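Local coordinates for periplasmic branched-chain amino acid-binding protein (Burkholderia mallei, PDB 3I09) that probably binds branched-chain amino acids or related small ligands in the periplasm for an ABC transporter, and here holds acetoacetic acid, at residues A[99-104]-A[280-285]; A[118-123]-A[312-317]; A[320-325]-A[358-363]. All coordinates share one frame; numbering follows the deposited sequence. Where two conformers were deposited one is given.

Interactions 1 and 2 start from strands 97-100 and 117-119, neighbours in one six-stranded sheet, and their centres lie about 9 Å apart. Ser285 OG joins them, at 2.6 Å from Tyr120 OH and 2.6 Å from Asp316 OD2. Both also reach the acetoacetic acid: residues 102-104 line it in interaction 1, Tyr122 in interaction 2. Interaction 3 continues outward from interaction 2, centres about 8 Å apart, through the pairing of strands 314-315 and 320-323, where Ile314 N lies 2.8 Å from Gly321 O. It does not touch interaction 1, the nearest atoms being about 6 Å apart, and the Phe363 side chain stays about 13 Å from the ligand.

Interaction 1: A[99-104]-A[280-285]; sequences INIGAG and QAADYS. With AAE (acetoacetic acid), chain C.
Ile101 meets helix 278-297 with its CG2 branch, the methyl lying 3.7 Å from Ala282 CB and 3.3 Å from Asp283 OD1. The two helix residues present themselves differently. Ala282 points its CB at the isoleucine, a direct methyl-to-methyl contact; Asp283 starts off to one side, and its carboxylate then swings back, with CG beside the backbone N (chi1 -71°), to lay OD1 along the CB-CG2 flank of Ile101. The isoleucine and aspartate side chains cross obliquely, and no hydrogen bond spans the two segments.

At Ile101 the chain has just left strand 97-100 and turns into the ligand pocket. Asn100 OD1 accepts from Ala103 N (3.0 Å) in the carbonyl plane, on a lone pair, forming an Asx motif that ties the turn together. Beyond it, Gly104 N donates to O1 of acetoacetic acid at 2.7 Å, nearly straight at 168°. Ser81 OG, Asn80 N and Tyr150 OH also bond the ligand.

The chemistry is therefore divided: Ile101 packs on one methyl and one carboxylate oxygen, a contact van der Waals in kind, while three residues later Gly104 offers a backbone N-H to the ligand.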
loop_
_atom_site.group_PDB
_atom_site.type_symbol
_atom_site.label_atom_id
_atom_site.label_comp_id
_atom_site.label_asym_id
_atom_site.label_seq_id
_atom_site.Cartn_x
_atom_site.Cartn_y
_atom_site.Cartn_z
ATOM N N ILE A 99 -12.099 0.391 4.515
ATOM C CA ILE A 99 -11.233 0.829 3.453
ATOM C C ILE A 99 -9.800 0.599 3.880
ATOM O O ILE A 99 -9.334 1.137 4.897
ATOM C CB ILE A 99 -11.458 2.294 3.106
ATOM C CG1 ILE A 99 -12.915 2.498 2.731
ATOM C CG2 ILE A 99 -10.538 2.683 1.939
ATOM C CD1 ILE A 99 -13.263 3.963 2.412
ATOM N N ASN A 100 -9.111 -0.261 3.148
ATOM C CA ASN A 100 -7.707 -0.531 3.425
ATOM C C ASN A 100 -6.765 0.223 2.490
ATOM O O ASN A 100 -6.910 0.165 1.260
ATOM C CB ASN A 100 -7.384 -2.003 3.370
ATOM C CG ASN A 100 -5.982 -2.267 3.917
ATOM O OD1 ASN A 100 -5.003 -1.959 3.254
ATOM N ND2 ASN A 100 -5.895 -2.753 5.167
ATOM N N ILE A 101 -5.833 0.972 3.095
ATOM C CA ILE A 101 -4.829 1.713 2.336
ATOM C C ILE A 101 -3.432 1.078 2.434
ATOM O O ILE A 101 -2.767 0.817 1.415
ATOM C CB ILE A 101 -4.713 3.185 2.834
ATOM C CG1 ILE A 101 -5.908 4.033 2.356
ATOM C CG2 ILE A 101 -3.426 3.828 2.324
ATOM C CD1 ILE A 101 -7.189 3.609 2.838
ATOM N N GLY A 102 -2.962 0.848 3.659
ATOM C CA GLY A 102 -1.553 0.562 3.840
ATOM C C GLY A 102 -1.088 -0.825 3.427
ATOM O O GLY A 102 0.100 -1.004 3.137
ATOM N N ALA A 103 -2.008 -1.792 3.394
ATOM C CA ALA A 103 -1.674 -3.185 3.152
ATOM C C ALA A 103 -1.786 -3.508 1.677
ATOM O O ALA A 103 -2.573 -2.922 0.955
ATOM C CB ALA A 103 -2.578 -4.125 3.979
ATOM N N GLY A 104 -0.945 -4.430 1.225
ATOM C CA GLY A 104 -0.890 -4.782 -0.167
ATOM C C GLY A 104 -1.511 -6.049 -0.663
ATOM O O GLY A 104 -1.783 -6.147 -1.840
ATOM N N GLN A 280 0.133 7.977 2.981
ATOM C CA GLN A 280 -0.356 9.120 3.712
ATOM C C GLN A 280 -1.299 9.979 2.855
ATOM O O GLN A 280 -2.378 10.384 3.316
ATOM C CB GLN A 280 0.841 9.898 4.291
ATOM C CG GLN A 280 1.497 9.104 5.448
ATOM C CD GLN A 280 2.992 9.246 5.611
ATOM O OE1 GLN A 280 3.701 9.833 4.772
ATOM N NE2 GLN A 280 3.500 8.698 6.729
ATOM N N ALA A 281 -0.931 10.177 1.591
ATOM C CA ALA A 281 -1.837 10.782 0.582
ATOM C C ALA A 281 -3.142 10.023 0.410
ATOM O O ALA A 281 -4.255 10.591 0.471
ATOM C CB ALA A 281 -1.100 10.916 -0.800
ATOM N N ALA A 282 -3.027 8.715 0.199
ATOM C CA ALA A 282 -4.210 7.838 0.045
ATOM C C ALA A 282 -5.117 7.818 1.283
ATOM O O ALA A 282 -6.344 7.798 1.147
ATOM C CB ALA A 282 -3.775 6.434 -0.314
ATOM N N ASP A 283 -4.526 7.868 2.492
ATOM C CA ASP A 283 -5.304 7.972 3.726
ATOM C C ASP A 283 -6.249 9.183 3.674
ATOM O O ASP A 283 -7.461 9.062 3.976
ATOM C CB ASP A 283 -4.402 8.112 4.969
ATOM C CG ASP A 283 -3.626 6.844 5.343
ATOM O OD1 ASP A 283 -4.052 5.720 5.005
ATOM O OD2 ASP A 283 -2.548 7.014 6.015
ATOM N N TYR A 284 -5.693 10.353 3.336
ATOM C CA TYR A 284 -6.480 11.573 3.224
ATOM C C TYR A 284 -7.563 11.392 2.144
ATOM O O TYR A 284 -8.746 11.670 2.387
ATOM C CB TYR A 284 -5.573 12.770 2.935
ATOM C CG TYR A 284 -6.271 14.100 2.740
ATOM C CD1 TYR A 284 -7.047 14.340 1.626
ATOM C CD2 TYR A 284 -6.138 15.130 3.679
ATOM C CE1 TYR A 284 -7.691 15.569 1.435
ATOM C CE2 TYR A 284 -6.745 16.384 3.475
ATOM C CZ TYR A 284 -7.546 16.563 2.369
ATOM O OH TYR A 284 -8.165 17.742 2.176
ATOM N N SER A 285 -7.178 10.898 0.977
ATOM C CA SER A 285 -8.119 10.789 -0.143
ATOM C C SER A 285 -9.274 9.844 0.164
ATOM O O SER A 285 -10.412 10.096 -0.199
ATOM C CB SER A 285 -7.376 10.305 -1.409
ATOM O OG SER A 285 -8.264 10.054 -2.485
HETATM O O1 AAE C . 0.801 -5.368 3.126
HETATM C C2 AAE C . 1.825 -5.265 3.825
HETATM O O3 AAE C . 2.030 -5.987 4.825
HETATM C C4 AAE C . 2.885 -4.262 3.403
HETATM C C5 AAE C . 2.682 -2.933 4.076
HETATM O O8 AAE C . 1.621 -2.666 4.691
HETATM C C9 AAE C . 3.753 -1.915 3.815
#

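Interaction 2: A[118-123]-A[312-317]; sequences VHYAYD and MKIDDF. With AAE (acetoacetic acid), chain C; EDO (1,2-ethanediol), chain M.
Tyr120 extends its ring toward Ile314, and the two side chains approach from opposite directions across backbones whose nearest CA atoms, those of the same two residues, are 11.0 Å apart. With CG anti to the backbone N (chi1 -161°), the ring is carried away from the end of strand 117-119, and the phenol end arrives at the isoleucine.

Ile314 answers with both of its branches. CG2 lies anti to the backbone N and stands 3.8 Å from Tyr120 OH; CG1, beside the backbone N at chi1 -66°, continues into CD1, which comes within 4.1 Å of Tyr120 CE1. Both methyls approach the phenol end from the same side, CD1 meeting the ring obliquely. Met329 of strand 329-338 touches both residues.

The hydroxyl finds its polar partners on helix 278-297, where Tyr120 OH is hydrogen-bonded to Ser285 OG and Thr289 OG1. Ser285 OG also bonds Asp316 OD2. Two residues on from Tyr120, Tyr122 brings its OH to 3.6 Å from C5 of acetoacetic acid, which places this contact behind the pocket wall.

Tyr120 therefore sets its phenol end against the methyls of Ile314 while its hydroxyl is held by the helix. Asp316, 4.4 Å from Tyr120 OH at OD2, is linked to it through the shared serine, so a polar network lies beside the apolar contact and joins the two segments indirectly.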
loop_
_atom_site.group_PDB
_atom_site.type_symbol
_atom_site.label_atom_id
_atom_site.label_comp_id
_atom_site.label_asym_id
_atom_site.label_seq_id
_atom_site.Cartn_x
_atom_site.Cartn_y
_atom_site.Cartn_z
ATOM N N VAL A 118 -12.951 -2.001 0.528
ATOM C CA VAL A 118 -12.352 -1.235 -0.529
ATOM C C VAL A 118 -10.837 -1.328 -0.350
ATOM O O VAL A 118 -10.341 -1.082 0.756
ATOM C CB VAL A 118 -12.797 0.230 -0.467
ATOM C CG1 VAL A 118 -12.086 1.067 -1.555
ATOM C CG2 VAL A 118 -14.316 0.297 -0.618
ATOM N N HIS A 119 -10.118 -1.639 -1.440
ATOM C CA HIS A 119 -8.657 -1.670 -1.416
ATOM C C HIS A 119 -8.198 -0.476 -2.239
ATOM O O HIS A 119 -8.327 -0.443 -3.458
ATOM C CB HIS A 119 -8.116 -3.016 -1.927
ATOM C CG HIS A 119 -6.723 -3.338 -1.428
ATOM N ND1 HIS A 119 -6.015 -4.432 -1.873
ATOM C CD2 HIS A 119 -5.953 -2.763 -0.473
ATOM C CE1 HIS A 119 -4.841 -4.474 -1.269
ATOM N NE2 HIS A 119 -4.774 -3.476 -0.408
ATOM N N TYR A 120 -7.705 0.543 -1.536
ATOM C CA TYR A 120 -7.714 1.884 -2.077
ATOM C C TYR A 120 -6.476 2.326 -2.861
ATOM O O TYR A 120 -6.622 3.049 -3.863
ATOM C CB TYR A 120 -8.002 2.913 -0.987
ATOM C CG TYR A 120 -8.486 4.267 -1.493
ATOM C CD1 TYR A 120 -9.843 4.507 -1.707
ATOM C CD2 TYR A 120 -7.590 5.345 -1.651
ATOM C CE1 TYR A 120 -10.300 5.763 -2.111
ATOM C CE2 TYR A 120 -8.039 6.607 -2.084
ATOM C CZ TYR A 120 -9.403 6.811 -2.284
ATOM O OH TYR A 120 -9.888 8.026 -2.715
ATOM N N ALA A 121 -5.284 1.960 -2.388
ATOM C CA ALA A 121 -4.036 2.591 -2.871
ATOM C C ALA A 121 -3.192 1.791 -3.849
ATOM O O ALA A 121 -2.708 2.333 -4.856
ATOM C CB ALA A 121 -3.181 3.048 -1.696
ATOM N N TYR A 122 -2.975 0.527 -3.546
ATOM C CA TYR A 122 -2.113 -0.356 -4.343
ATOM C C TYR A 122 -2.415 -1.793 -3.928
ATOM O O TYR A 122 -3.043 -2.011 -2.916
ATOM C CB TYR A 122 -0.626 -0.082 -4.137
ATOM C CG TYR A 122 -0.101 -0.554 -2.826
ATOM C CD1 TYR A 122 -0.479 0.070 -1.640
ATOM C CD2 TYR A 122 0.650 -1.723 -2.731
ATOM C CE1 TYR A 122 -0.035 -0.412 -0.387
ATOM C CE2 TYR A 122 1.132 -2.185 -1.490
ATOM C CZ TYR A 122 0.765 -1.553 -0.333
ATOM O OH TYR A 122 1.219 -2.039 0.882
ATOM N N ASP A 123 -1.970 -2.759 -4.712
ATOM C CA ASP A 123 -1.923 -4.144 -4.224
ATOM C C ASP A 123 -0.768 -4.883 -4.848
ATOM O O ASP A 123 -0.035 -4.356 -5.698
ATOM C CB ASP A 123 -3.265 -4.916 -4.372
ATOM C CG ASP A 123 -3.677 -5.190 -5.809
ATOM O OD1 ASP A 123 -2.808 -5.369 -6.676
ATOM O OD2 ASP A 123 -4.920 -5.232 -6.037
HETATM N N MSE A 312 -19.789 6.349 -7.595
HETATM C CA MSE A 312 -19.227 7.710 -7.666
HETATM C C MSE A 312 -17.842 7.695 -8.277
HETATM O O MSE A 312 -17.017 6.882 -7.879
HETATM C CB MSE A 312 -19.069 8.305 -6.241
HETATM C CG MSE A 312 -20.330 8.305 -5.405
HETATM SE SE MSE A 312 -20.296 9.623 -3.950
HETATM C CE MSE A 312 -20.417 11.165 -5.183
ATOM N N LYS A 313 -17.536 8.622 -9.158
ATOM C CA LYS A 313 -16.167 8.813 -9.595
ATOM C C LYS A 313 -15.356 9.413 -8.439
ATOM O O LYS A 313 -15.913 10.150 -7.613
ATOM C CB LYS A 313 -16.107 9.755 -10.786
ATOM C CG LYS A 313 -16.680 9.202 -12.073
ATOM C CD LYS A 313 -16.584 10.258 -13.178
ATOM C CE LYS A 313 -17.225 9.821 -14.517
ATOM N NZ LYS A 313 -16.884 10.759 -15.649
ATOM N N ILE A 314 -14.080 9.064 -8.380
ATOM C CA ILE A 314 -13.090 9.729 -7.507
ATOM C C ILE A 314 -12.203 10.644 -8.382
ATOM O O ILE A 314 -11.755 10.256 -9.481
ATOM C CB ILE A 314 -12.249 8.705 -6.776
ATOM C CG1 ILE A 314 -13.134 7.922 -5.793
ATOM C CG2 ILE A 314 -11.046 9.428 -6.048
ATOM C CD1 ILE A 314 -12.613 6.584 -5.338
ATOM N N ASP A 315 -11.996 11.894 -7.967
ATOM C CA ASP A 315 -11.134 12.785 -8.724
ATOM C C ASP A 315 -10.598 13.851 -7.788
ATOM O O ASP A 315 -11.251 14.868 -7.553
ATOM C CB ASP A 315 -11.890 13.462 -9.900
ATOM C CG ASP A 315 -10.975 14.265 -10.828
ATOM O OD1 ASP A 315 -9.737 14.326 -10.642
ATOM O OD2 ASP A 315 -11.509 14.829 -11.822
ATOM N N ASP A 316 -9.442 13.583 -7.214
ATOM C CA ASP A 316 -8.822 14.514 -6.298
ATOM C C ASP A 316 -7.300 14.555 -6.549
ATOM O O ASP A 316 -6.815 14.009 -7.550
ATOM C CB ASP A 316 -9.242 14.189 -4.861
ATOM C CG ASP A 316 -8.749 12.818 -4.374
ATOM O OD1 ASP A 316 -7.820 12.247 -4.974
ATOM O OD2 ASP A 316 -9.262 12.337 -3.337
ATOM N N PHE A 317 -6.562 15.239 -5.657
ATOM C CA PHE A 317 -5.122 15.386 -5.795
ATOM C C PHE A 317 -4.380 14.022 -5.775
ATOM O O PHE A 317 -3.236 13.935 -6.238
ATOM C CB PHE A 317 -4.571 16.253 -4.645
ATOM C CG PHE A 317 -4.442 15.492 -3.378
ATOM C CD1 PHE A 317 -5.523 15.314 -2.539
ATOM C CD2 PHE A 317 -3.257 14.863 -3.069
ATOM C CE1 PHE A 317 -5.412 14.521 -1.415
ATOM C CE2 PHE A 317 -3.150 14.090 -1.914
ATOM C CZ PHE A 317 -4.240 13.932 -1.102
HETATM O O1 AAE C . 0.801 -5.368 3.126
HETATM C C2 AAE C . 1.825 -5.265 3.825
HETATM O O3 AAE C . 2.030 -5.987 4.825
HETATM C C4 AAE C . 2.885 -4.262 3.403
HETATM C C5 AAE C . 2.682 -2.933 4.076
HETATM O O8 AAE C . 1.621 -2.666 4.691
HETATM C C9 AAE C . 3.753 -1.915 3.815
HETATM C C1 EDO M . -6.308 16.820 -9.405
HETATM O O1 EDO M . -4.987 16.308 -9.235
HETATM C C2 EDO M . -6.802 17.538 -8.157
HETATM O O2 EDO M . -7.023 18.915 -8.453
#

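Interaction 3: A[320-325]-A[358-363]; sequences KGYIRT and PGEQAF
Tyr322 OH donates to Glu360 OE2 at 2.5 Å, a short bond that forms the close part of this contact. The carboxylate oxygen sits at the edge of the phenol ring, in its plane, and uses its syn lone pair. Ring and carboxylate planes differ by 28° even though the two side chains cross at about a right angle. A bend at chi2 (-65°) turns the outgoing Glu360 chain so that its carboxylate meets the hydroxyl.

The other side is looser and watery. Arg324 runs extended from CG to NE, and its NH2 comes no nearer to the opposite segment than 4.1 Å, at Phe363 CB. Two in-plane waters at the guanidinium edge fill the polar gap. One accepts from Arg324 NH1 (3.0 Å) and donates to Glu360 OE1 (2.6 Å); the second also accepts from Arg324 NH1 and lies 3.1 Å from Glu360 O, one of several acceptors it could serve. The opposite charges are thus bridged by water, Arg324 NH1 and Glu360 OE1 being 5.1 Å apart. The arginine also forms a salt bridge to Asp326 and a bond to Thr364 O.

The contact joins strand 320-323 to the short helix 359-362, which follows strand 351-357. Strand 329-338 lies between these two strands in the antiparallel sheet, and its Ile330 touches both Tyr322 and Arg324, while Asp332 holds Gly359 N at the start of the helix.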
loop_
_atom_site.group_PDB
_atom_site.type_symbol
_atom_site.label_atom_id
_atom_site.label_comp_id
_atom_site.label_asym_id
_atom_site.label_seq_id
_atom_site.Cartn_x
_atom_site.Cartn_y
_atom_site.Cartn_z
ATOM N N LYS A 320 -7.548 9.903 -9.963
ATOM C CA LYS A 320 -8.819 9.799 -10.664
ATOM C C LYS A 320 -9.129 8.315 -10.762
ATOM O O LYS A 320 -8.280 7.531 -11.170
ATOM C CB LYS A 320 -8.761 10.403 -12.049
ATOM C CG LYS A 320 -8.348 11.874 -12.060
ATOM N N GLY A 321 -10.329 7.918 -10.356
ATOM C CA GLY A 321 -10.678 6.506 -10.400
ATOM C C GLY A 321 -12.083 6.168 -9.963
ATOM O O GLY A 321 -12.975 7.005 -9.989
ATOM N N TYR A 322 -12.281 4.896 -9.635
ATOM C CA TYR A 322 -13.589 4.426 -9.194
ATOM C C TYR A 322 -13.361 3.119 -8.444
ATOM O O TYR A 322 -12.257 2.544 -8.488
ATOM C CB TYR A 322 -14.522 4.231 -10.399
ATOM C CG TYR A 322 -14.012 3.209 -11.379
ATOM C CD1 TYR A 322 -13.077 3.539 -12.358
ATOM C CD2 TYR A 322 -14.465 1.889 -11.328
ATOM C CE1 TYR A 322 -12.633 2.574 -13.267
ATOM C CE2 TYR A 322 -14.004 0.959 -12.196
ATOM C CZ TYR A 322 -13.099 1.285 -13.151
ATOM O OH TYR A 322 -12.695 0.292 -14.008
ATOM N N ILE A 323 -14.390 2.679 -7.747
ATOM C CA ILE A 323 -14.284 1.465 -6.929
ATOM C C ILE A 323 -15.156 0.431 -7.590
ATOM O O ILE A 323 -16.377 0.606 -7.734
ATOM C CB ILE A 323 -14.696 1.725 -5.472
ATOM C CG1 ILE A 323 -13.760 2.731 -4.800
ATOM C CG2 ILE A 323 -14.767 0.371 -4.674
ATOM C CD1 ILE A 323 -14.379 3.372 -3.446
ATOM N N ARG A 324 -14.538 -0.667 -7.976
ATOM C CA ARG A 324 -15.244 -1.687 -8.774
ATOM C C ARG A 324 -15.768 -2.831 -7.917
ATOM O O ARG A 324 -15.584 -2.847 -6.694
ATOM C CB ARG A 324 -14.363 -2.188 -9.907
ATOM C CG ARG A 324 -13.207 -3.009 -9.482
ATOM C CD ARG A 324 -12.454 -3.555 -10.729
ATOM N NE ARG A 324 -11.432 -4.464 -10.268
ATOM C CZ ARG A 324 -10.437 -4.943 -10.997
ATOM N NH1 ARG A 324 -10.292 -4.591 -12.271
ATOM N NH2 ARG A 324 -9.584 -5.776 -10.430
ATOM N N THR A 325 -16.418 -3.791 -8.564
ATOM C CA THR A 325 -17.122 -4.853 -7.865
ATOM C C THR A 325 -16.295 -5.576 -6.795
ATOM O O THR A 325 -16.773 -5.795 -5.687
ATOM C CB THR A 325 -17.713 -5.878 -8.894
ATOM O OG1 THR A 325 -18.603 -5.163 -9.757
ATOM C CG2 THR A 325 -18.485 -6.984 -8.186
ATOM N N PRO A 358 -1.886 2.183 -17.084
ATOM C CA PRO A 358 -3.304 2.510 -16.927
ATOM C C PRO A 358 -3.984 1.628 -15.886
ATOM O O PRO A 358 -3.694 0.430 -15.780
ATOM C CB PRO A 358 -3.905 2.244 -18.331
ATOM C CG PRO A 358 -2.750 2.295 -19.276
ATOM C CD PRO A 358 -1.558 1.784 -18.471
ATOM N N GLY A 359 -4.886 2.240 -15.131
ATOM C CA GLY A 359 -5.590 1.579 -14.068
ATOM C C GLY A 359 -6.212 0.268 -14.478
ATOM O O GLY A 359 -6.016 -0.735 -13.818
ATOM N N GLU A 360 -6.917 0.278 -15.593
ATOM C CA GLU A 360 -7.554 -0.948 -16.093
ATOM C C GLU A 360 -6.539 -2.075 -16.374
ATOM O O GLU A 360 -6.894 -3.276 -16.328
ATOM C CB GLU A 360 -8.357 -0.652 -17.365
ATOM C CG GLU A 360 -9.416 0.471 -17.253
ATOM C CD GLU A 360 -10.558 0.150 -16.287
ATOM O OE1 GLU A 360 -10.679 -1.028 -15.863
ATOM O OE2 GLU A 360 -11.321 1.100 -15.949
ATOM N N GLN A 361 -5.280 -1.711 -16.625
ATOM C CA GLN A 361 -4.244 -2.690 -16.872
ATOM C C GLN A 361 -3.413 -3.058 -15.662
ATOM O O GLN A 361 -2.734 -4.071 -15.692
ATOM C CB GLN A 361 -3.327 -2.187 -18.006
ATOM C CG GLN A 361 -4.139 -1.842 -19.252
ATOM C CD GLN A 361 -3.344 -1.116 -20.308
ATOM O OE1 GLN A 361 -2.110 -1.198 -20.359
ATOM N NE2 GLN A 361 -4.055 -0.406 -21.186
ATOM N N ALA A 362 -3.494 -2.283 -14.581
ATOM C CA ALA A 362 -2.581 -2.443 -13.455
ATOM C C ALA A 362 -2.980 -3.543 -12.472
ATOM O O ALA A 362 -2.131 -4.160 -11.811
ATOM C CB ALA A 362 -2.475 -1.105 -12.721
ATOM N N PHE A 363 -4.281 -3.797 -12.376
ATOM C CA PHE A 363 -4.826 -4.676 -11.354
ATOM C C PHE A 363 -5.336 -6.007 -11.926
ATOM O O PHE A 363 -5.314 -6.236 -13.147
ATOM C CB PHE A 363 -5.940 -3.918 -10.606
ATOM C CG PHE A 363 -5.430 -2.718 -9.836
ATOM C CD1 PHE A 363 -4.885 -2.881 -8.594
ATOM C CD2 PHE A 363 -5.464 -1.437 -10.394
ATOM C CE1 PHE A 363 -4.368 -1.799 -7.878
ATOM C CE2 PHE A 363 -4.955 -0.345 -9.696
ATOM C CZ PHE A 363 -4.432 -0.503 -8.448
HETATM O O HOH W 1 -11.701 -2.480 -13.941
HETATM O O HOH W 2 -8.233 -5.304 -14.375
#